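Local coordinates for protein putative gamma-glutamylcyclotransferase YkqA (Bacillus subtilis, PDB 2QIK) that is a putative gamma-glutamylcyclotransferase, probably an acyltransferase that acts on gamma-glutamyl compounds, at residues A[173-177]-A[241-247]; A[176-180]-A[231-237]. The contacts are given in a common frame with arbitrary orientation. Where two conformers were deposited one is given. Residue numbers count along the deposited sequence, not the author numbering.

Contact 1: residues A[173-177]-A[241-247]; sequences DGSRA and IAPPQHY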
loop_
_atom_site.group_PDB
_atom_site.type_symbol
_atom_site.label_atom_id
_atom_site.label_comp_id
_atom_site.label_asym_id
_atom_site.label_seq_id
_atom_site.Cartn_x
_atom_site.Cartn_y
_atom_site.Cartn_z
ATOM N N ASP A 173 23.206 3.065 -6.866
ATOM C CA ASP A 173 23.319 4.299 -7.636
ATOM C C ASP A 173 22.486 5.449 -7.071
ATOM O O ASP A 173 22.483 6.525 -7.612
ATOM C CB ASP A 173 22.984 4.045 -9.106
ATOM C CG ASP A 173 21.572 3.595 -9.316
ATOM O OD1 ASP A 173 21.102 3.508 -10.477
ATOM O OD2 ASP A 173 20.837 3.270 -8.376
ATOM N N GLY A 174 21.894 5.275 -5.917
ATOM C CA GLY A 174 20.958 6.220 -5.407
ATOM C C GLY A 174 19.665 5.562 -4.981
ATOM O O GLY A 174 19.512 4.358 -5.067
ATOM N N SER A 175 18.705 6.348 -4.601
ATOM C CA SER A 175 17.429 5.890 -4.093
ATOM C C SER A 175 16.377 5.649 -5.190
ATOM O O SER A 175 16.560 6.030 -6.373
ATOM C CB SER A 175 16.868 6.988 -3.236
ATOM O OG SER A 175 16.635 8.116 -4.021
ATOM N N ARG A 176 15.326 4.916 -4.836
ATOM C CA ARG A 176 14.074 4.910 -5.596
ATOM C C ARG A 176 12.940 5.387 -4.696
ATOM O O ARG A 176 13.057 5.409 -3.471
ATOM C CB ARG A 176 13.776 3.530 -6.187
ATOM C CG ARG A 176 14.948 2.978 -7.037
ATOM C CD ARG A 176 15.171 3.710 -8.269
ATOM N NE ARG A 176 16.135 3.091 -9.138
ATOM C CZ ARG A 176 17.437 3.191 -9.027
ATOM N NH1 ARG A 176 17.996 3.826 -8.048
ATOM N NH2 ARG A 176 18.228 2.564 -9.906
ATOM N N ALA A 177 11.840 5.749 -5.314
ATOM C CA ALA A 177 10.703 6.351 -4.679
ATOM C C ALA A 177 9.849 5.385 -3.864
ATOM O O ALA A 177 9.845 4.194 -4.080
ATOM C CB ALA A 177 9.856 7.066 -5.664
ATOM N N ILE A 241 18.056 9.293 0.375
ATOM C CA ILE A 241 19.166 9.764 -0.390
ATOM C C ILE A 241 18.687 10.145 -1.783
ATOM O O ILE A 241 17.624 9.730 -2.200
ATOM C CB ILE A 241 20.342 8.789 -0.443
ATOM C CG1 ILE A 241 20.025 7.557 -1.216
ATOM C CG2 ILE A 241 20.804 8.407 0.935
ATOM C CD1 ILE A 241 21.238 6.627 -1.313
ATOM N N ALA A 242 19.471 10.898 -2.525
ATOM C CA ALA A 242 19.063 11.350 -3.824
ATOM C C ALA A 242 18.888 10.198 -4.835
ATOM O O ALA A 242 19.651 9.225 -4.819
ATOM C CB ALA A 242 20.070 12.331 -4.395
ATOM N N PRO A 243 17.907 10.348 -5.716
ATOM C CA PRO A 243 17.764 9.383 -6.790
ATOM C C PRO A 243 18.861 9.586 -7.871
ATOM O O PRO A 243 19.453 10.674 -7.988
ATOM C CB PRO A 243 16.383 9.727 -7.401
ATOM C CG PRO A 243 16.180 11.185 -7.102
ATOM C CD PRO A 243 16.863 11.396 -5.765
ATOM N N PRO A 244 19.174 8.540 -8.622
ATOM C CA PRO A 244 20.127 8.749 -9.711
ATOM C C PRO A 244 19.461 9.590 -10.807
ATOM O O PRO A 244 18.256 9.645 -10.938
ATOM C CB PRO A 244 20.446 7.332 -10.178
ATOM C CG PRO A 244 19.283 6.570 -9.781
ATOM C CD PRO A 244 18.650 7.180 -8.613
ATOM N N GLN A 245 20.280 10.223 -11.653
ATOM C CA GLN A 245 19.791 11.217 -12.570
ATOM C C GLN A 245 18.816 10.713 -13.605
ATOM O O GLN A 245 17.866 11.354 -13.898
ATOM C CB GLN A 245 21.013 11.844 -13.323
ATOM C CG GLN A 245 20.851 12.930 -14.392
ATOM C CD GLN A 245 22.211 13.591 -14.724
ATOM O OE1 GLN A 245 22.501 13.876 -15.894
ATOM N NE2 GLN A 245 23.054 13.833 -13.674
ATOM N N HIS A 246 19.095 9.581 -14.191
ATOM C CA HIS A 246 18.296 8.998 -15.258
ATOM C C HIS A 246 16.864 8.781 -14.731
ATOM O O HIS A 246 15.854 9.269 -15.352
ATOM C CB HIS A 246 19.070 7.695 -15.688
ATOM C CG HIS A 246 18.832 6.484 -14.793
ATOM N ND1 HIS A 246 19.320 6.378 -13.505
ATOM C CD2 HIS A 246 18.088 5.355 -14.982
ATOM C CE1 HIS A 246 18.930 5.244 -12.959
ATOM N NE2 HIS A 246 18.179 4.602 -13.828
ATOM N N TYR A 247 16.782 8.128 -13.564
ATOM C CA TYR A 247 15.509 7.856 -12.830
ATOM C C TYR A 247 14.805 9.156 -12.429
ATOM O O TYR A 247 13.634 9.282 -12.630
ATOM C CB TYR A 247 15.818 7.005 -11.628
ATOM C CG TYR A 247 14.647 6.668 -10.733
ATOM C CD1 TYR A 247 13.679 5.746 -11.109
ATOM C CD2 TYR A 247 14.524 7.285 -9.515
ATOM C CE1 TYR A 247 12.604 5.469 -10.251
ATOM C CE2 TYR A 247 13.499 7.035 -8.677
ATOM C CZ TYR A 247 12.527 6.135 -9.049
ATOM O OH TYR A 247 11.524 5.912 -8.171
HETATM O O HOH W 1 16.701 2.185 -12.693
#
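The start of strand 174-180 lies against the extended run that leads into helix 245-258. The nearest CA atoms are those of S175 and P243, 4.4 Å apart. One backbone hydrogen bond joins the segments, from S175 N to A242 O (3.0 Å). G174 has phi near 129°, and a CB there would clash with A242 O and P244 N, so glycine suits the site. The side chain of S175 adds a short hydrogen bond, OG to I241 O at 2.6 Å. P244, the N-cap residue, packs over one face of the R176 guanidinium. D173 OD2 holds that group in a salt bridge with R176 NH1 (2.9 Å). R176 CD sits over the Y247 ring, 3.5 Å from its centroid, as a CH-pi contact. Y247 OH accepts from A177 N at 2.9 Å and also hydrogen-bonds a bound citric acid, probably from the crystallisation liquor. On the hairpin side, R176 pairs through its backbone with L169 of strand 164-171. The contact thus joins this hairpin to the N-terminal end of helix 245-258.

Contact 2: residues A[176-180]-A[231-237]; sequences RADML and TFLVLQK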
loop_
_atom_site.group_PDB
_atom_site.type_symbol
_atom_site.label_atom_id
_atom_site.label_comp_id
_atom_site.label_asym_id
_atom_site.label_seq_id
_atom_site.Cartn_x
_atom_site.Cartn_y
_atom_site.Cartn_z
ATOM N N ARG A 176 15.326 4.916 -4.836
ATOM C CA ARG A 176 14.074 4.910 -5.596
ATOM C C ARG A 176 12.940 5.387 -4.696
ATOM O O ARG A 176 13.057 5.409 -3.471
ATOM C CB ARG A 176 13.776 3.530 -6.187
ATOM C CG ARG A 176 14.948 2.978 -7.037
ATOM C CD ARG A 176 15.171 3.710 -8.269
ATOM N NE ARG A 176 16.135 3.091 -9.138
ATOM C CZ ARG A 176 17.437 3.191 -9.027
ATOM N NH1 ARG A 176 17.996 3.826 -8.048
ATOM N NH2 ARG A 176 18.228 2.564 -9.906
ATOM N N ALA A 177 11.840 5.749 -5.314
ATOM C CA ALA A 177 10.703 6.351 -4.679
ATOM C C ALA A 177 9.849 5.385 -3.864
ATOM O O ALA A 177 9.845 4.194 -4.080
ATOM C CB ALA A 177 9.856 7.066 -5.664
ATOM N N ASP A 178 9.067 5.977 -3.015
ATOM C CA ASP A 178 8.211 5.329 -2.029
ATOM C C ASP A 178 7.159 6.339 -1.620
ATOM O O ASP A 178 7.306 7.524 -1.914
ATOM C CB ASP A 178 9.005 4.909 -0.790
ATOM C CG ASP A 178 8.269 4.038 0.189
ATOM O OD1 ASP A 178 7.303 3.303 -0.204
ATOM O OD2 ASP A 178 8.746 3.957 1.354
HETATM N N MSE A 179 6.126 5.889 -0.960
HETATM C CA MSE A 179 5.260 6.791 -0.207
HETATM C C MSE A 179 5.208 6.375 1.243
HETATM O O MSE A 179 4.984 5.218 1.552
HETATM C CB MSE A 179 3.835 6.829 -0.738
HETATM C CG MSE A 179 3.766 7.314 -2.207
HETATM SE SE MSE A 179 1.976 7.648 -2.712
HETATM C CE MSE A 179 1.324 5.879 -2.549
ATOM N N LEU A 180 5.510 7.309 2.119
ATOM C CA LEU A 180 5.512 7.065 3.562
ATOM C C LEU A 180 4.243 7.590 4.153
ATOM O O LEU A 180 3.858 8.732 3.874
ATOM C CB LEU A 180 6.667 7.757 4.212
ATOM C CG LEU A 180 7.054 7.354 5.640
ATOM C CD1 LEU A 180 7.548 5.934 5.656
ATOM C CD2 LEU A 180 8.122 8.287 6.209
ATOM N N THR A 231 -1.180 0.294 -5.506
ATOM C CA THR A 231 0.105 0.958 -5.600
ATOM C C THR A 231 1.172 0.018 -5.074
ATOM O O THR A 231 0.862 -1.120 -4.753
ATOM C CB THR A 231 0.000 2.335 -4.888
ATOM O OG1 THR A 231 1.119 3.135 -5.291
ATOM C CG2 THR A 231 0.022 2.240 -3.415
ATOM N N PHE A 232 2.431 0.465 -5.064
ATOM C CA PHE A 232 3.507 -0.355 -4.571
ATOM C C PHE A 232 4.294 0.456 -3.590
ATOM O O PHE A 232 4.532 1.658 -3.797
ATOM C CB PHE A 232 4.410 -0.851 -5.723
ATOM C CG PHE A 232 3.729 -1.791 -6.633
ATOM C CD1 PHE A 232 3.024 -1.323 -7.714
ATOM C CD2 PHE A 232 3.727 -3.155 -6.382
ATOM C CE1 PHE A 232 2.337 -2.178 -8.530
ATOM C CE2 PHE A 232 3.066 -4.027 -7.200
ATOM C CZ PHE A 232 2.356 -3.534 -8.275
ATOM N N LEU A 233 4.663 -0.186 -2.457
ATOM C CA LEU A 233 5.392 0.531 -1.337
ATOM C C LEU A 233 6.649 -0.246 -0.969
ATOM O O LEU A 233 6.668 -1.468 -1.056
ATOM C CB LEU A 233 4.484 0.689 -0.109
ATOM C CG LEU A 233 3.187 1.440 -0.363
ATOM C CD1 LEU A 233 2.288 1.336 0.857
ATOM C CD2 LEU A 233 3.440 2.864 -0.803
ATOM N N VAL A 234 7.702 0.501 -0.617
ATOM C CA VAL A 234 8.962 -0.103 -0.271
ATOM C C VAL A 234 8.856 -0.926 0.987
ATOM O O VAL A 234 8.262 -0.527 1.980
ATOM C CB VAL A 234 10.033 0.994 -0.102
ATOM C CG1 VAL A 234 11.333 0.466 0.458
ATOM C CG2 VAL A 234 10.308 1.664 -1.408
ATOM N N LEU A 235 9.486 -2.111 0.973
ATOM C CA LEU A 235 9.531 -2.985 2.131
ATOM C C LEU A 235 10.616 -2.693 3.123
ATOM O O LEU A 235 10.351 -2.683 4.336
ATOM C CB LEU A 235 9.575 -4.456 1.645
ATOM C CG LEU A 235 8.241 -4.931 1.169
ATOM C CD1 LEU A 235 8.376 -6.184 0.271
ATOM C CD2 LEU A 235 7.337 -5.243 2.349
ATOM N N GLN A 236 11.818 -2.424 2.681
ATOM C CA GLN A 236 12.891 -2.073 3.620
ATOM C C GLN A 236 13.253 -0.590 3.433
ATOM O O GLN A 236 14.018 -0.205 2.525
ATOM C CB GLN A 236 14.083 -2.911 3.225
ATOM C CG GLN A 236 14.139 -4.446 3.490
ATOM C CD GLN A 236 13.094 -5.417 2.848
ATOM O OE1 GLN A 236 13.097 -5.831 1.575
ATOM N NE2 GLN A 236 12.259 -5.938 3.797
ATOM N N LYS A 237 12.662 0.257 4.264
ATOM C CA LYS A 237 12.783 1.687 4.062
ATOM C C LYS A 237 14.094 2.154 4.748
ATOM O O LYS A 237 14.383 1.707 5.835
ATOM C CB LYS A 237 11.595 2.389 4.667
ATOM C CG LYS A 237 10.253 1.994 3.968
ATOM C CD LYS A 237 9.138 2.782 4.464
ATOM C CE LYS A 237 7.770 2.169 4.203
ATOM N NZ LYS A 237 7.425 2.088 2.773
HETATM O O HOH W 2 4.740 2.935 2.973
#
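D178, M179 and K237 lose the most surface here. D178 is the polar centre. Its carboxylate spans two partners in segment 231-237. OD1 accepts from the backbone N of V234 at 2.9 Å, with a nearly straight N-H...O angle of 168°. OD2 forms a salt bridge with K237 NZ at 2.7 Å. T168 OG1 of strand 164-171 is a further hydrogen-bond partner of OD2. The side chain of V234 packs on the same carboxylate, with its CG2 3.5 Å from D178 CG.

K237 reaches back from the loop after strand 224-234. Its NZ also donates to V234 O at 2.9 Å. Water 2 accepts from K237 NZ (2.8 Å) and donates to M179 O (2.7 Å). The lysine is thereby tied to the backbone of the other strand as well.

The two strands are not sheet neighbours. The axes of segments 176-180 and 231-234 cross at 98° and approach to 5.9 Å, an almost orthogonal packing of two beta hairpins. Strand 174-180 pairs with 164-171, and strand 224-234 pairs with 212-221. The direct hydrogen bonds across both use the D178 carboxylate, and water 2 adds a bridge.

M179, a selenomethionine, makes an apolar contact through CB, 4.0 Å from L233 CD2. Separately, M179 CE comes within van der Waals reach of T231 OG1, at 3.9 Å; that hydroxyl is hydrogen-bonded to F131 O. L180 CD1 touches the aliphatic part of K237, at 3.7 Å from CD. Y133 and F131 also touch the M179 side chain.

Both contacts start from strand 174-180 and share R176 and A177. Their centres are about 13 Å apart. Contact 1 uses the beginning of the strand and contact 2 its later part. The partners follow each other in the chain: strand 224-234 with the loop after it, then the run into helix 245-258. Hairpin 164-180 is thus joined at one end to the hairpin of strands 212-221 and 224-234, and at the other to the start of the helix. The centre of contact 2 is buried, about 8 Å from the chain centre. That of contact 1 lies farther out, at about 21 Å. Together they tie elements of the C-terminal half to one strand, away from the predicted substrate site.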